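Local coordinates for protein tRNA threonylcarbamoyladenosine dehydratase (Escherichia coli, PDB 4D79) that catalyses the ATP-dependent dehydration of threonylcarbamoyladenosine at position 37 of tRNAs to its cyclic form, and can accept sulfur from the cysteine desulfurase CsdA in vitro, at residues Val109-Met118 with Pro134-Cys142. Numbering follows the deposited sequence.
Sequences VTPDNVAQYM and PKAALIAYC. With ATP (adenosine-5'-triphosphate), chain K.
At the adenine end of the ATP pocket in this ThiF-family Rossmann-like domain, Val109 and Pro134 meet beside the base, and next to this corner helix 114-118 packs on helix 132-144. The backbone of Val109 reads the adenine edge twice: its N donates to ATP N1 (2.9 Å, 164°), and its O accepts from ATP N6 (3.2 Å). Pro134 closes in on the same corner, its CB 3.1 Å from Val109 O and also against N6. Further along, the Pro111 ring rests its CG on Ala137 CB at 3.8 Å. Val114 then inserts both methyls beside the root of Tyr141, while its CG2 also reaches Leu138 CD1. With CG anti to the backbone N (chi1 -172°), the Tyr141 ring extends across the short helix: Ala115 CA sits over one face in a CH-pi contact, 4.0 Å from the centroid, and Ala115 CB lies near CE1. Met118 CB meets the ring obliquely at CE2 (3.6 Å). The Met118 chain, bent at chi2 and chi3, runs on past the ring, putting CE 3.8 Å from Leu138 CD1 and SD near Cys142 SG. No hydrogen bond joins the two segments directly; the contact is mostly apolar packing, with the adenine touching both at one end. Before helix 114-118, Thr110 N hydrogen-bonds to Asn113 OD1 (2.7 Å) from above the amide carbonyl plane, tying the turn together. Leu138 and Met118 continue inward onto strands 32-36 and 124-127, Val109 touches Val36, and the far side of helix 132-144 is covered by helix 176-189 through Leu181 and Phe189.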
# COMPACT_ATOMS: atom_id res chain seq x y z
N VAL B 109 17.31 10.37 14.53
CA VAL B 109 18.42 11.00 13.84
C VAL B 109 18.54 12.45 14.30
O VAL B 109 17.53 13.14 14.50
CB VAL B 109 18.24 10.90 12.32
CG1 VAL B 109 19.18 11.83 11.58
CG2 VAL B 109 18.47 9.46 11.88
N THR B 110 19.76 12.90 14.53
CA THR B 110 20.04 14.30 14.88
C THR B 110 21.23 14.78 14.05
O THR B 110 21.95 13.96 13.48
CB THR B 110 20.34 14.46 16.37
OG1 THR B 110 21.65 13.95 16.63
CG2 THR B 110 19.32 13.75 17.23
N PRO B 111 21.49 16.09 13.98
CA PRO B 111 22.73 16.53 13.32
C PRO B 111 23.97 15.91 13.96
O PRO B 111 24.96 15.65 13.26
CB PRO B 111 22.69 18.05 13.47
CG PRO B 111 21.24 18.38 13.61
CD PRO B 111 20.64 17.23 14.37
N ASP B 112 23.90 15.59 15.25
CA ASP B 112 25.04 15.07 15.99
C ASP B 112 25.29 13.60 15.72
O ASP B 112 26.44 13.15 15.88
CB ASP B 112 24.81 15.23 17.50
CG ASP B 112 24.91 16.67 17.97
OD1 ASP B 112 25.56 17.49 17.28
OD2 ASP B 112 24.34 16.97 19.04
N ASN B 113 24.26 12.81 15.38
CA ASN B 113 24.46 11.38 15.23
C ASN B 113 24.27 10.89 13.80
O ASN B 113 24.48 9.69 13.54
CB ASN B 113 23.53 10.60 16.17
CG ASN B 113 22.05 10.77 15.83
OD1 ASN B 113 21.68 11.06 14.69
ND2 ASN B 113 21.19 10.56 16.82
N VAL B 114 23.90 11.76 12.86
CA VAL B 114 23.51 11.27 11.55
C VAL B 114 24.69 10.63 10.83
O VAL B 114 24.57 9.55 10.23
CB VAL B 114 22.89 12.40 10.70
CG1 VAL B 114 23.87 13.58 10.52
CG2 VAL B 114 22.38 11.83 9.36
N ALA B 115 25.88 11.25 10.93
CA ALA B 115 27.01 10.67 10.23
C ALA B 115 27.31 9.27 10.75
O ALA B 115 27.59 8.36 9.97
CB ALA B 115 28.21 11.59 10.36
N GLN B 116 27.28 9.08 12.07
CA GLN B 116 27.50 7.74 12.63
C GLN B 116 26.48 6.75 12.10
O GLN B 116 26.82 5.64 11.65
CB GLN B 116 27.45 7.81 14.16
CG GLN B 116 27.48 6.46 14.87
CD GLN B 116 27.25 6.58 16.36
OE1 GLN B 116 27.27 7.67 16.92
NE2 GLN B 116 26.98 5.44 17.01
N TYR B 117 25.20 7.14 12.09
CA TYR B 117 24.22 6.17 11.64
C TYR B 117 24.32 5.95 10.14
O TYR B 117 24.10 4.83 9.66
CB TYR B 117 22.82 6.61 12.07
CG TYR B 117 22.58 6.45 13.56
CD1 TYR B 117 23.11 5.37 14.24
CD2 TYR B 117 21.83 7.37 14.28
CE1 TYR B 117 22.91 5.20 15.58
CE2 TYR B 117 21.61 7.19 15.63
CZ TYR B 117 22.17 6.11 16.27
OH TYR B 117 21.97 5.91 17.62
N MET B 118 24.72 6.95 9.38
CA MET B 118 24.82 6.75 7.94
C MET B 118 26.16 6.13 7.55
O MET B 118 26.36 5.84 6.36
CB MET B 118 24.61 8.08 7.21
CG MET B 118 23.21 8.62 7.33
SD MET B 118 21.92 7.52 6.68
CE MET B 118 21.01 7.17 8.17
N PRO B 134 15.06 16.83 12.36
CA PRO B 134 15.89 15.69 11.95
C PRO B 134 15.79 15.36 10.46
O PRO B 134 16.75 14.84 9.88
CB PRO B 134 15.32 14.56 12.81
CG PRO B 134 13.87 14.98 13.06
CD PRO B 134 13.93 16.43 13.21
N LYS B 135 14.64 15.60 9.85
CA LYS B 135 14.47 15.36 8.42
C LYS B 135 15.48 16.18 7.62
O LYS B 135 16.15 15.65 6.72
CB LYS B 135 13.04 15.71 8.00
CG LYS B 135 12.60 15.14 6.68
CD LYS B 135 11.09 15.34 6.53
CE LYS B 135 10.55 14.71 5.27
NZ LYS B 135 10.49 13.22 5.35
N ALA B 136 15.58 17.47 7.93
CA ALA B 136 16.55 18.34 7.26
C ALA B 136 17.98 17.84 7.47
O ALA B 136 18.75 17.76 6.52
CB ALA B 136 16.39 19.77 7.76
N ALA B 137 18.32 17.44 8.69
CA ALA B 137 19.66 16.95 8.99
C ALA B 137 19.97 15.67 8.19
O ALA B 137 21.08 15.51 7.67
CB ALA B 137 19.78 16.69 10.48
N LEU B 138 19.00 14.76 8.09
CA LEU B 138 19.22 13.54 7.32
C LEU B 138 19.41 13.88 5.84
O LEU B 138 20.35 13.41 5.19
CB LEU B 138 18.05 12.56 7.50
CG LEU B 138 18.14 11.23 6.73
CD1 LEU B 138 19.33 10.44 7.24
CD2 LEU B 138 16.86 10.42 6.88
N ILE B 139 18.53 14.72 5.30
CA ILE B 139 18.58 15.03 3.87
C ILE B 139 19.87 15.74 3.51
O ILE B 139 20.51 15.41 2.50
CB ILE B 139 17.34 15.85 3.46
CG1 ILE B 139 16.12 14.93 3.49
CG2 ILE B 139 17.49 16.49 2.06
CD1 ILE B 139 14.87 15.69 3.42
N ALA B 140 20.25 16.75 4.30
CA ALA B 140 21.47 17.50 4.03
C ALA B 140 22.69 16.59 4.04
O ALA B 140 23.53 16.65 3.13
CB ALA B 140 21.60 18.65 5.03
N TYR B 141 22.76 15.67 5.01
CA TYR B 141 23.88 14.75 5.08
C TYR B 141 23.92 13.80 3.89
O TYR B 141 24.98 13.61 3.28
CB TYR B 141 23.83 13.96 6.39
CG TYR B 141 25.09 13.15 6.56
CD1 TYR B 141 26.24 13.71 7.14
CD2 TYR B 141 25.16 11.86 6.08
CE1 TYR B 141 27.42 12.98 7.26
CE2 TYR B 141 26.32 11.11 6.20
CZ TYR B 141 27.45 11.69 6.77
OH TYR B 141 28.58 10.94 6.88
N CYS B 142 22.78 13.15 3.55
CA CYS B 142 22.82 12.22 2.43
C CYS B 142 23.09 12.94 1.13
O CYS B 142 23.84 12.44 0.29
CB CYS B 142 21.49 11.44 2.32
SG CYS B 142 21.33 10.33 3.71
PG ATP K . 1.94 10.41 16.37
O1G ATP K . 0.49 10.72 16.65
O2G ATP K . 2.53 9.35 17.27
O3G ATP K . 2.79 11.63 16.14
PB ATP K . 3.20 9.24 14.11
O1B ATP K . 4.23 10.34 14.16
O2B ATP K . 3.54 7.80 14.42
O3B ATP K . 1.89 9.68 14.94
PA ATP K . 3.41 9.31 11.30
O1A ATP K . 3.63 10.79 11.03
O2A ATP K . 2.63 8.49 10.30
O3A ATP K . 2.54 9.23 12.65
O5' ATP K . 4.81 8.56 11.65
C5' ATP K . 6.10 9.20 11.66
C4' ATP K . 7.26 8.36 12.20
O4' ATP K . 8.57 8.98 11.97
C3' ATP K . 7.16 8.15 13.70
O3' ATP K . 7.18 6.75 14.05
C2' ATP K . 8.39 8.84 14.26
O2' ATP K . 8.87 8.22 15.45
C1' ATP K . 9.41 8.76 13.13
N9 ATP K . 10.55 9.70 13.37
C8 ATP K . 10.37 11.02 13.66
N7 ATP K . 11.54 11.67 13.86
C5 ATP K . 12.51 10.76 13.70
C6 ATP K . 13.97 10.82 13.76
N6 ATP K . 14.56 11.98 14.05
N1 ATP K . 14.68 9.71 13.55
C2 ATP K . 14.08 8.53 13.28
N3 ATP K . 12.73 8.40 13.21
C4 ATP K . 11.88 9.46 13.39